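Long-range contacts in tryptophan halogenase superfamily (Brevundimonas sp. BAL3, PDB 6FRL), which carries out flavin-dependent halogenation as a member of the tryptophan halogenase superfamily and prefers bromination to chlorination: residues Q331-K335 with I378-N383; E200-V204 with A334-V338; H118-K122 with V468-D472; Y135-L141 with I487-V491. All coordinates share one frame; numbering follows the deposited sequence.

Contact 1: residues Q331-K335 with I378-N383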
loop_
_atom_site.group_PDB
_atom_site.type_symbol
_atom_site.label_atom_id
_atom_site.label_comp_id
_atom_site.label_asym_id
_atom_site.label_seq_id
_atom_site.Cartn_x
_atom_site.Cartn_y
_atom_site.Cartn_z
ATOM N N GLN B 331 -18.419 -3.263 15.362
ATOM C CA GLN B 331 -17.024 -3.350 15.733
ATOM C C GLN B 331 -16.728 -4.843 15.865
ATOM O O GLN B 331 -17.478 -5.565 16.475
ATOM C CB GLN B 331 -16.715 -2.498 16.978
ATOM C CG GLN B 331 -16.965 -3.072 18.356
ATOM C CD GLN B 331 -16.786 -1.992 19.448
ATOM O OE1 GLN B 331 -17.619 -1.099 19.536
ATOM N NE2 GLN B 331 -15.701 -2.060 20.256
ATOM N N ALA B 332 -15.675 -5.323 15.233
ATOM C CA ALA B 332 -15.394 -6.750 15.246
ATOM C C ALA B 332 -14.741 -7.188 16.555
ATOM O O ALA B 332 -14.802 -8.373 16.900
ATOM C CB ALA B 332 -14.533 -7.169 14.041
ATOM N N TRP B 333 -14.123 -6.235 17.247
ATOM C CA TRP B 333 -13.497 -6.427 18.559
ATOM C C TRP B 333 -14.117 -5.456 19.586
ATOM O O TRP B 333 -14.084 -4.215 19.406
ATOM C CB TRP B 333 -11.997 -6.159 18.457
ATOM C CG TRP B 333 -11.119 -6.470 19.644
ATOM C CD1 TRP B 333 -11.479 -6.583 20.958
ATOM C CD2 TRP B 333 -9.708 -6.635 19.616
ATOM N NE1 TRP B 333 -10.390 -6.819 21.748
ATOM C CE2 TRP B 333 -9.282 -6.862 20.957
ATOM C CE3 TRP B 333 -8.759 -6.606 18.596
ATOM C CZ2 TRP B 333 -7.947 -7.058 21.296
ATOM C CZ3 TRP B 333 -7.426 -6.815 18.916
ATOM C CH2 TRP B 333 -7.027 -7.042 20.266
ATOM N N ALA B 334 -14.691 -6.032 20.647
ATOM C CA ALA B 334 -15.195 -5.260 21.779
ATOM C C ALA B 334 -14.688 -5.890 23.078
ATOM O O ALA B 334 -14.698 -7.098 23.230
ATOM C CB ALA B 334 -16.714 -5.240 21.756
ATOM N N LYS B 335 -14.261 -5.056 24.010
ATOM C CA LYS B 335 -13.730 -5.506 25.293
ATOM C C LYS B 335 -12.622 -6.560 25.103
ATOM O O LYS B 335 -11.561 -6.218 24.579
ATOM C CB LYS B 335 -14.870 -5.895 26.243
ATOM C CG LYS B 335 -15.667 -4.667 26.699
ATOM C CD LYS B 335 -16.990 -4.990 27.353
ATOM C CE LYS B 335 -17.869 -3.741 27.491
ATOM N NZ LYS B 335 -17.207 -2.744 28.381
ATOM N N ILE B 378 -5.331 -0.339 20.248
ATOM C CA ILE B 378 -5.263 -1.631 19.586
ATOM C C ILE B 378 -6.627 -2.030 19.064
ATOM O O ILE B 378 -6.768 -2.440 17.913
ATOM C CB ILE B 378 -4.733 -2.732 20.541
ATOM C CG1 ILE B 378 -3.289 -2.413 20.955
ATOM C CG2 ILE B 378 -4.769 -4.089 19.845
ATOM C CD1 ILE B 378 -2.710 -3.373 21.965
ATOM N N LEU B 379 -7.641 -1.937 19.912
ATOM C CA LEU B 379 -9.003 -2.232 19.448
ATOM C C LEU B 379 -9.370 -1.312 18.263
ATOM O O LEU B 379 -9.883 -1.779 17.232
ATOM C CB LEU B 379 -10.025 -2.087 20.565
ATOM C CG LEU B 379 -10.157 -3.300 21.486
ATOM C CD1 LEU B 379 -8.878 -3.589 22.248
ATOM C CD2 LEU B 379 -11.297 -3.053 22.481
ATOM N N ASP B 380 -9.086 -0.016 18.406
ATOM C CA ASP B 380 -9.497 0.968 17.399
ATOM C C ASP B 380 -8.877 0.669 16.037
ATOM O O ASP B 380 -9.587 0.653 15.040
ATOM C CB ASP B 380 -9.174 2.399 17.835
ATOM C CG ASP B 380 -10.091 2.909 18.957
ATOM O OD1 ASP B 380 -11.100 2.256 19.348
ATOM O OD2 ASP B 380 -9.784 3.992 19.460
ATOM N N GLU B 381 -7.574 0.417 16.000
ATOM C CA GLU B 381 -6.906 0.032 14.756
ATOM C C GLU B 381 -7.472 -1.269 14.155
ATOM O O GLU B 381 -7.758 -1.311 12.982
ATOM C CB GLU B 381 -5.382 -0.092 14.977
ATOM C CG GLU B 381 -4.543 -0.406 13.732
ATOM C CD GLU B 381 -4.615 0.669 12.634
ATOM O OE1 GLU B 381 -4.249 0.311 11.483
ATOM O OE2 GLU B 381 -5.095 1.820 12.899
ATOM N N PHE B 382 -7.627 -2.319 14.964
ATOM C CA PHE B 382 -8.218 -3.590 14.503
ATOM C C PHE B 382 -9.599 -3.337 13.930
ATOM O O PHE B 382 -9.920 -3.819 12.851
ATOM C CB PHE B 382 -8.286 -4.617 15.641
ATOM C CG PHE B 382 -8.747 -6.005 15.219
ATOM C CD1 PHE B 382 -10.093 -6.282 14.982
ATOM C CD2 PHE B 382 -7.845 -7.057 15.141
ATOM C CE1 PHE B 382 -10.505 -7.563 14.613
ATOM C CE2 PHE B 382 -8.261 -8.344 14.775
ATOM C CZ PHE B 382 -9.591 -8.595 14.511
ATOM N N ASN B 383 -10.404 -2.567 14.638
ATOM C CA ASN B 383 -11.786 -2.298 14.208
ATOM C C ASN B 383 -11.829 -1.503 12.938
ATOM O O ASN B 383 -12.646 -1.808 12.046
ATOM C CB ASN B 383 -12.623 -1.645 15.327
ATOM C CG ASN B 383 -13.004 -2.643 16.414
ATOM O OD1 ASN B 383 -13.180 -3.835 16.134
ATOM N ND2 ASN B 383 -13.124 -2.165 17.671
HETATM O O HOH W 1 -14.810 -3.465 12.728
#
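Trp333 and Leu379 approach to 6.2 Å between their CA atoms and Gln331 and Asn383 to 5.6 Å between theirs, which lays the edge strand 333-334 against the long helix 376-402. This strand closes one side of a mixed, probably Rossmann-type sheet, pairing antiparallel with strand 337-339, and the Asn383 amide bonds both backbone polar groups of Trp333. Its OD1 accepts Trp333 N at 2.8 Å, and its ND2 donates to Trp333 O at 2.9 Å, each bond in the carbonyl plane on a lone pair. Trp333 O takes a second donor, Gln331 NE2, whose amide is turned 73° from that of Asn383, leaving this buried oxygen gripped twice. With CG anti to the backbone N (chi1 -172°), the Trp333 indole is directed at Leu379 and Phe382 of the helix. Leu379 CG sits squarely over its five-membered ring, 3.5 Å from the centroid. Trp333 CE3 points into the face of Phe382 in a T-shaped pair, planes at 84°, while Ile378 CG2 reaches CH2 at the far end. A serine in place of Trp333 would probably leave a gap between Leu379 and Phe382, with the Phe382 face stripped of its partner. A water bridges Ala332 N and Asn383 O, and Trp333 NE1 donates to Lys335 O at 3.1 Å, from above the carbonyl plane.

Contact 2: residues E200-V204 with A334-V338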
loop_
_atom_site.group_PDB
_atom_site.type_symbol
_atom_site.label_atom_id
_atom_site.label_comp_id
_atom_site.label_asym_id
_atom_site.label_seq_id
_atom_site.Cartn_x
_atom_site.Cartn_y
_atom_site.Cartn_z
ATOM N N GLU B 200 -16.740 -5.196 37.379
ATOM C CA GLU B 200 -16.205 -3.802 37.262
ATOM C C GLU B 200 -16.307 -3.345 35.787
ATOM O O GLU B 200 -16.910 -2.317 35.473
ATOM C CB GLU B 200 -14.766 -3.687 37.835
ATOM C CG GLU B 200 -13.975 -2.353 37.686
ATOM C CD GLU B 200 -14.392 -1.237 38.655
ATOM O OE1 GLU B 200 -13.573 -0.797 39.504
ATOM O OE2 GLU B 200 -15.550 -0.785 38.562
ATOM N N ASP B 201 -15.772 -4.196 34.913
ATOM C CA ASP B 201 -15.468 -3.925 33.515
ATOM C C ASP B 201 -16.571 -4.254 32.521
ATOM O O ASP B 201 -16.587 -3.699 31.415
ATOM C CB ASP B 201 -14.310 -4.852 33.136
ATOM C CG ASP B 201 -12.990 -4.380 33.623
ATOM O OD1 ASP B 201 -12.953 -3.416 34.410
ATOM O OD2 ASP B 201 -11.997 -4.989 33.198
ATOM N N GLY B 202 -17.405 -5.239 32.858
ATOM C CA GLY B 202 -18.254 -5.885 31.870
ATOM C C GLY B 202 -17.523 -6.773 30.842
ATOM O O GLY B 202 -18.119 -7.174 29.838
ATOM N N PHE B 203 -16.243 -7.088 31.088
ATOM C CA PHE B 203 -15.467 -7.970 30.210
ATOM C C PHE B 203 -16.027 -9.378 30.360
ATOM O O PHE B 203 -16.730 -9.650 31.334
ATOM C CB PHE B 203 -13.964 -7.954 30.558
ATOM C CG PHE B 203 -13.181 -6.826 29.912
ATOM C CD1 PHE B 203 -13.681 -5.523 29.831
ATOM C CD2 PHE B 203 -11.899 -7.054 29.444
ATOM C CE1 PHE B 203 -12.919 -4.482 29.282
ATOM C CE2 PHE B 203 -11.139 -6.020 28.893
ATOM C CZ PHE B 203 -11.647 -4.734 28.806
ATOM N N VAL B 204 -15.752 -10.265 29.401
ATOM C CA VAL B 204 -16.215 -11.658 29.505
ATOM C C VAL B 204 -15.319 -12.392 30.533
ATOM O O VAL B 204 -14.091 -12.357 30.411
ATOM C CB VAL B 204 -16.166 -12.385 28.150
ATOM C CG1 VAL B 204 -16.586 -13.838 28.301
ATOM C CG2 VAL B 204 -17.077 -11.712 27.144
ATOM N N ALA B 334 -14.691 -6.032 20.647
ATOM C CA ALA B 334 -15.195 -5.260 21.779
ATOM C C ALA B 334 -14.688 -5.890 23.078
ATOM O O ALA B 334 -14.698 -7.098 23.230
ATOM C CB ALA B 334 -16.714 -5.240 21.756
ATOM N N LYS B 335 -14.261 -5.056 24.010
ATOM C CA LYS B 335 -13.730 -5.506 25.293
ATOM C C LYS B 335 -12.622 -6.560 25.103
ATOM O O LYS B 335 -11.561 -6.218 24.579
ATOM C CB LYS B 335 -14.870 -5.895 26.243
ATOM C CG LYS B 335 -15.667 -4.667 26.699
ATOM C CD LYS B 335 -16.990 -4.990 27.353
ATOM C CE LYS B 335 -17.869 -3.741 27.491
ATOM N NZ LYS B 335 -17.207 -2.744 28.381
ATOM N N ASN B 336 -12.859 -7.810 25.497
ATOM C CA ASN B 336 -11.883 -8.899 25.313
ATOM C C ASN B 336 -12.449 -10.021 24.445
ATOM O O ASN B 336 -12.104 -11.202 24.609
ATOM C CB ASN B 336 -11.410 -9.430 26.687
ATOM C CG ASN B 336 -12.510 -10.096 27.488
ATOM O OD1 ASN B 336 -13.698 -9.757 27.379
ATOM N ND2 ASN B 336 -12.119 -11.069 28.302
ATOM N N CYS B 337 -13.312 -9.637 23.503
ATOM C CA CYS B 337 -13.842 -10.544 22.510
ATOM C C CYS B 337 -13.488 -10.046 21.117
ATOM O O CYS B 337 -13.795 -8.905 20.780
ATOM C CB CYS B 337 -15.338 -10.621 22.649
ATOM S SG CYS B 337 -16.059 -11.790 21.508
ATOM N N VAL B 338 -12.852 -10.910 20.317
ATOM C CA VAL B 338 -12.586 -10.658 18.888
ATOM C C VAL B 338 -13.478 -11.586 18.124
ATOM O O VAL B 338 -13.497 -12.783 18.422
ATOM C CB VAL B 338 -11.145 -11.004 18.494
ATOM C CG1 VAL B 338 -10.878 -10.666 17.042
ATOM C CG2 VAL B 338 -10.188 -10.250 19.380
#
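Lys335 lays its chain over Phe203 and on to the loop at Asp201. CB rests above one face of the Phe203 ring, 4.0 Å from the centroid, and CG lies just beyond the rim, near CD1 and CE1. CD then passes Gly202 O at 3.5 Å, and CE carries on towards Asp201 O. The chain, extended this far, bends at its last torsion (chi4 -63°), and NZ donates to Asp201 O at 3.2 Å, nearly along the C=O axis. The carboxylate of Asp201 lies over the other face of Phe203, OD2 toward the rim, where it is held by a salt bridge to Arg198.

Asn336 follows in the two-residue hairpin turn that joins strands 333-334 and 337-339. Its amide clasps both backbone polar groups of Val204: OD1 accepts Val204 N at 2.9 Å, and ND2 donates to Val204 O at 3.2 Å on a lone pair. ND2 also donates to Asp218 O. CB and CG of Asn336 meanwhile touch Phe203 CD2, the amide tilted 32° from the ring. A leucine in its place would probably leave Val204 N and O, and Asp218 O, without these partners and weaken the tie between loop and turn. The backbone of Asn336 bonds Phe220 on strand 219-222, while the Val204 side chain packs among Val195 and Leu197 of strand 192-197, Phe220, and Val230 of helix 229-234.

Contact 3: residues H118-K122 with V468-D472; sequences HYWLK and VDAMD
The Tyr119 ring carries Val468 on one face: CG2 stands over the ring centre, 3.9 Å from the centroid, in a CH-pi contact. The other methyl, CG1, comes down on the rim at Tyr119 CD1, at 3.5 Å. Met471 adds a Met-aromatic contact, its SD approaching obliquely, 4.0 Å from Tyr119 CE1. The Asp469 carboxylate, the second flat group, is met by Lys122 NZ on the anti side of OD1, only 16° out of its plane. That salt bridge is 3.0 Å long, and OD1 also takes a hydrogen bond from His464 NE2.

Here helix 116-125 packs against the loop that leads into helix 473-492, so that a helix from early in the chain is tied to a segment close to its C-terminal end. Asp472 occupies the N-cap position of that second helix, its OD2 weakly bonded to Tyr475 N, and Leu476 on its first turn touches Tyr119, Lys122 and Met471.

Lys122 crosses the loop on an extended chain. Its CB meets Val468 CG1 at 4.0 Å, CD runs past Val468 O at 3.7 Å, and CE approaches Met471 O before the last torsion (chi4 55°) turns NZ to Asp469. On the neighbouring helical turn, His118 touches Val468 CG2 through CB alone, its imidazole leading away. Asp469 OD2 looks across the dimer interface, where it forms a salt bridge with Arg10 of the second subunit, and Ala470 packs on Thr36 of the same neighbour.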
loop_
_atom_site.group_PDB
_atom_site.type_symbol
_atom_site.label_atom_id
_atom_site.label_comp_id
_atom_site.label_asym_id
_atom_site.label_seq_id
_atom_site.Cartn_x
_atom_site.Cartn_y
_atom_site.Cartn_z
ATOM N N HIS B 118 -3.348 -0.297 -21.519
ATOM C CA HIS B 118 -3.321 0.903 -22.394
ATOM C C HIS B 118 -2.854 0.576 -23.817
ATOM O O HIS B 118 -3.496 0.957 -24.774
ATOM C CB HIS B 118 -2.437 2.018 -21.806
ATOM C CG HIS B 118 -2.929 2.534 -20.487
ATOM N ND1 HIS B 118 -4.172 3.114 -20.340
ATOM C CD2 HIS B 118 -2.369 2.530 -19.258
ATOM C CE1 HIS B 118 -4.342 3.475 -19.085
ATOM N NE2 HIS B 118 -3.269 3.114 -18.403
ATOM N N TYR B 119 -1.768 -0.176 -23.939
ATOM C CA TYR B 119 -1.309 -0.634 -25.235
ATOM C C TYR B 119 -2.387 -1.533 -25.902
ATOM O O TYR B 119 -2.701 -1.368 -27.092
ATOM C CB TYR B 119 0.015 -1.378 -25.098
ATOM C CG TYR B 119 1.160 -0.536 -24.582
ATOM C CD1 TYR B 119 1.940 0.241 -25.437
ATOM C CD2 TYR B 119 1.482 -0.533 -23.220
ATOM C CE1 TYR B 119 3.000 1.015 -24.945
ATOM C CE2 TYR B 119 2.542 0.227 -22.706
ATOM C CZ TYR B 119 3.300 0.994 -23.566
ATOM O OH TYR B 119 4.331 1.741 -23.033
ATOM N N TRP B 120 -2.987 -2.451 -25.124
ATOM C CA TRP B 120 -4.080 -3.290 -25.615
ATOM C C TRP B 120 -5.256 -2.453 -26.116
ATOM O O TRP B 120 -5.856 -2.769 -27.151
ATOM C CB TRP B 120 -4.567 -4.255 -24.535
ATOM C CG TRP B 120 -5.661 -5.163 -25.000
ATOM C CD1 TRP B 120 -5.533 -6.286 -25.768
ATOM C CD2 TRP B 120 -7.053 -5.003 -24.752
ATOM N NE1 TRP B 120 -6.770 -6.851 -25.998
ATOM C CE2 TRP B 120 -7.722 -6.080 -25.386
ATOM C CE3 TRP B 120 -7.803 -4.062 -24.048
ATOM C CZ2 TRP B 120 -9.124 -6.235 -25.345
ATOM C CZ3 TRP B 120 -9.203 -4.205 -24.008
ATOM C CH2 TRP B 120 -9.844 -5.289 -24.653
ATOM N N LEU B 121 -5.603 -1.397 -25.394
ATOM C CA LEU B 121 -6.680 -0.514 -25.854
ATOM C C LEU B 121 -6.370 0.232 -27.158
ATOM O O LEU B 121 -7.238 0.315 -28.023
ATOM C CB LEU B 121 -7.103 0.479 -24.766
ATOM C CG LEU B 121 -7.903 -0.191 -23.651
ATOM C CD1 LEU B 121 -7.848 0.600 -22.350
ATOM C CD2 LEU B 121 -9.337 -0.410 -24.124
ATOM N N LYS B 122 -5.158 0.762 -27.293
ATOM C CA LYS B 122 -4.719 1.382 -28.548
ATOM C C LYS B 122 -4.940 0.443 -29.730
ATOM O O LYS B 122 -5.557 0.816 -30.733
ATOM C CB LYS B 122 -3.233 1.792 -28.509
ATOM C CG LYS B 122 -2.715 2.207 -29.885
ATOM C CD LYS B 122 -1.297 2.796 -29.780
ATOM C CE LYS B 122 -0.804 3.329 -31.101
ATOM N NZ LYS B 122 -1.788 4.318 -31.625
ATOM N N VAL B 468 1.577 6.107 -25.074
ATOM C CA VAL B 468 1.382 4.864 -25.807
ATOM C C VAL B 468 1.210 5.077 -27.302
ATOM O O VAL B 468 1.644 4.247 -28.070
ATOM C CB VAL B 468 0.151 4.109 -25.231
ATOM C CG1 VAL B 468 -0.266 2.930 -26.080
ATOM C CG2 VAL B 468 0.448 3.640 -23.814
ATOM N N ASP B 469 0.563 6.173 -27.714
ATOM C CA ASP B 469 0.390 6.532 -29.157
ATOM C C ASP B 469 1.693 6.939 -29.873
ATOM O O ASP B 469 1.698 7.068 -31.084
ATOM C CB ASP B 469 -0.640 7.640 -29.317
ATOM C CG ASP B 469 -2.040 7.208 -28.889
ATOM O OD1 ASP B 469 -2.511 6.120 -29.276
ATOM O OD2 ASP B 469 -2.693 7.983 -28.163
ATOM N N ALA B 470 2.783 7.139 -29.126
ATOM C CA ALA B 470 4.158 7.222 -29.669
ATOM C C ALA B 470 4.643 5.939 -30.414
ATOM O O ALA B 470 5.559 5.996 -31.243
ATOM C CB ALA B 470 5.145 7.580 -28.549
ATOM N N MET B 471 4.053 4.790 -30.100
ATOM C CA MET B 471 4.435 3.491 -30.676
ATOM C C MET B 471 3.785 3.249 -32.055
ATOM O O MET B 471 2.653 3.676 -32.320
ATOM C CB MET B 471 4.055 2.375 -29.682
ATOM C CG MET B 471 4.735 1.028 -29.865
ATOM S SD MET B 471 4.999 0.170 -28.272
ATOM C CE MET B 471 4.478 -1.504 -28.649
ATOM N N ASP B 472 4.518 2.567 -32.935
ATOM C CA ASP B 472 4.062 2.314 -34.304
ATOM C C ASP B 472 3.004 1.175 -34.323
ATOM O O ASP B 472 3.261 0.115 -33.766
ATOM C CB ASP B 472 5.292 1.942 -35.159
ATOM C CG ASP B 472 4.967 1.759 -36.639
ATOM O OD1 ASP B 472 4.622 2.771 -37.288
ATOM O OD2 ASP B 472 5.070 0.606 -37.132
#

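Contact 4: residues Y135-L141 with I487-V491; sequences YSLGAAL and IADLV
Ile487 holds CG1 beside its backbone N (chi1 -74°) and runs straight on to CD1, while CG2, anti to that N, is turned to Ala140; in Val491 it is CG2 that lies beside the N and faces Ala140. These torsions fit helix 137-143 against the C-terminal part of helix 473-492. The short axes pass 9.6 Å apart and cross at -46°, an angle consistent with ridges-into-grooves packing of rows spaced four residues apart; Leu137 pairs with Ile487 and Leu141 with Val491.

The single methyl of Ala140, CB, fits between the two branched residues, 3.6 Å from Ile487 CG2 and 3.5 Å from Val491 CG2. Leu137 splits its branches: CD1 goes to Val491 CG2 at 4.0 Å, and CD2 meets Leu490 CD2 at 3.9 Å with the two side chains roughly perpendicular. Leu141 reaches the same Val491 methyl from farther along the helix, its CD2 at 4.1 Å. The side chains that meet here are all apolar, and Phe161 also packs on Leu137 and Leu141.

At the start of the shorter helix, Ile487 CD1 presses on the backbone of Tyr135, 3.4 Å from its carbonyl C. Tyr135 points its CB away from residues 487-491, and its OH is hydrogen-bonded to Arg484 NH1 one turn earlier on the partner helix. Ser136 is the N-cap of helix 137-143: its OG accepts Ala139 N at 3.2 Å in a nearly straight bond of 169°.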
loop_
_atom_site.group_PDB
_atom_site.type_symbol
_atom_site.label_atom_id
_atom_site.label_comp_id
_atom_site.label_asym_id
_atom_site.label_seq_id
_atom_site.Cartn_x
_atom_site.Cartn_y
_atom_site.Cartn_z
ATOM N N TYR B 135 -3.973 -12.579 -23.090
ATOM C CA TYR B 135 -2.682 -12.167 -22.537
ATOM C C TYR B 135 -2.477 -12.522 -21.077
ATOM O O TYR B 135 -1.543 -12.021 -20.476
ATOM C CB TYR B 135 -2.468 -10.673 -22.730
ATOM C CG TYR B 135 -2.604 -10.247 -24.156
ATOM C CD1 TYR B 135 -3.843 -9.876 -24.666
ATOM C CD2 TYR B 135 -1.500 -10.198 -25.008
ATOM C CE1 TYR B 135 -3.993 -9.502 -25.987
ATOM C CE2 TYR B 135 -1.640 -9.813 -26.346
ATOM C CZ TYR B 135 -2.892 -9.457 -26.813
ATOM O OH TYR B 135 -3.046 -9.059 -28.108
ATOM N N SER B 136 -3.339 -13.388 -20.525
ATOM C CA SER B 136 -3.189 -13.967 -19.176
ATOM C C SER B 136 -3.008 -15.471 -19.258
ATOM O O SER B 136 -3.917 -16.190 -19.700
ATOM C CB SER B 136 -4.446 -13.712 -18.332
ATOM O OG SER B 136 -4.411 -14.456 -17.110
ATOM N N LEU B 137 -1.862 -15.952 -18.799
ATOM C CA LEU B 137 -1.568 -17.377 -18.778
ATOM C C LEU B 137 -2.547 -18.103 -17.878
ATOM O O LEU B 137 -3.054 -19.175 -18.229
ATOM C CB LEU B 137 -0.131 -17.620 -18.338
ATOM C CG LEU B 137 0.335 -19.043 -18.075
ATOM C CD1 LEU B 137 0.074 -19.920 -19.287
ATOM C CD2 LEU B 137 1.816 -19.050 -17.709
ATOM N N GLY B 138 -2.849 -17.500 -16.732
ATOM C CA GLY B 138 -3.791 -18.096 -15.782
ATOM C C GLY B 138 -5.118 -18.402 -16.441
ATOM O O GLY B 138 -5.624 -19.550 -16.374
ATOM N N ALA B 139 -5.667 -17.378 -17.098
ATOM C CA ALA B 139 -6.975 -17.457 -17.748
ATOM C C ALA B 139 -6.980 -18.454 -18.883
ATOM O O ALA B 139 -7.909 -19.237 -19.009
ATOM C CB ALA B 139 -7.386 -16.099 -18.262
ATOM N N ALA B 140 -5.937 -18.411 -19.710
ATOM C CA ALA B 140 -5.749 -19.364 -20.832
ATOM C C ALA B 140 -5.665 -20.814 -20.337
ATOM O O ALA B 140 -6.284 -21.700 -20.919
ATOM C CB ALA B 140 -4.504 -18.997 -21.647
ATOM N N LEU B 141 -4.898 -21.046 -19.269
ATOM C CA LEU B 141 -4.823 -22.384 -18.637
ATOM C C LEU B 141 -6.197 -22.807 -18.105
ATOM O O LEU B 141 -6.598 -23.930 -18.317
ATOM C CB LEU B 141 -3.780 -22.409 -17.509
ATOM C CG LEU B 141 -2.277 -22.432 -17.798
ATOM C CD1 LEU B 141 -1.454 -22.150 -16.544
ATOM C CD2 LEU B 141 -1.858 -23.768 -18.327
ATOM N N ILE B 487 1.839 -17.567 -24.816
ATOM C CA ILE B 487 0.827 -18.116 -23.903
ATOM C C ILE B 487 0.083 -19.321 -24.506
ATOM O O ILE B 487 -0.064 -20.344 -23.847
ATOM C CB ILE B 487 -0.160 -17.015 -23.406
ATOM C CG1 ILE B 487 0.552 -16.132 -22.396
ATOM C CG2 ILE B 487 -1.413 -17.633 -22.778
ATOM C CD1 ILE B 487 -0.224 -14.899 -22.007
ATOM N N ALA B 488 -0.396 -19.187 -25.743
ATOM C CA ALA B 488 -1.257 -20.227 -26.355
ATOM C C ALA B 488 -0.466 -21.535 -26.489
ATOM O O ALA B 488 -0.976 -22.570 -26.127
ATOM C CB ALA B 488 -1.820 -19.756 -27.681
ATOM N N ASP B 489 0.802 -21.431 -26.899
ATOM C CA ASP B 489 1.732 -22.560 -27.036
ATOM C C ASP B 489 2.218 -23.192 -25.724
ATOM O O ASP B 489 2.431 -24.422 -25.659
ATOM C CB ASP B 489 2.968 -22.139 -27.874
ATOM C CG ASP B 489 2.630 -21.883 -29.339
ATOM O OD1 ASP B 489 1.622 -22.420 -29.834
ATOM O OD2 ASP B 489 3.381 -21.144 -29.999
ATOM N N LEU B 490 2.427 -22.359 -24.703
ATOM C CA LEU B 490 2.708 -22.821 -23.341
ATOM C C LEU B 490 1.488 -23.605 -22.801
ATOM O O LEU B 490 1.631 -24.729 -22.296
ATOM C CB LEU B 490 3.067 -21.613 -22.454
ATOM C CG LEU B 490 3.403 -21.817 -20.960
ATOM C CD1 LEU B 490 4.307 -23.025 -20.702
ATOM C CD2 LEU B 490 4.078 -20.562 -20.442
ATOM N N VAL B 491 0.289 -23.038 -22.960
ATOM C CA VAL B 491 -0.938 -23.756 -22.596
ATOM C C VAL B 491 -1.047 -25.081 -23.302
ATOM O O VAL B 491 -1.392 -26.063 -22.688
ATOM C CB VAL B 491 -2.235 -22.926 -22.870
ATOM C CG1 VAL B 491 -3.494 -23.763 -22.721
ATOM C CG2 VAL B 491 -2.355 -21.766 -21.905
#

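In the fold
The contacts form two pairs. Contacts 1 and 2, with centres 11 Å apart, share Ala334 and Lys335 on the hairpin 333-338 at the edge of one sheet; they touch where Phe382 CZ meets Val338 CG1 at 3.5 Å. Parallel strand 13-17 of that sheet leads into a glycine-rich turn that probably belongs to the flavin site. Contacts 3 and 4, centred 22 Å apart, lie along helix 473-492, one just before its start and the other near its end, and meet where Trp120 CD1 packs on Tyr135 CE1 at 3.6 Å. Contacts 2 and 3 are about 58 Å apart between centres. Contacts 1 and 3 both reach the second subunit.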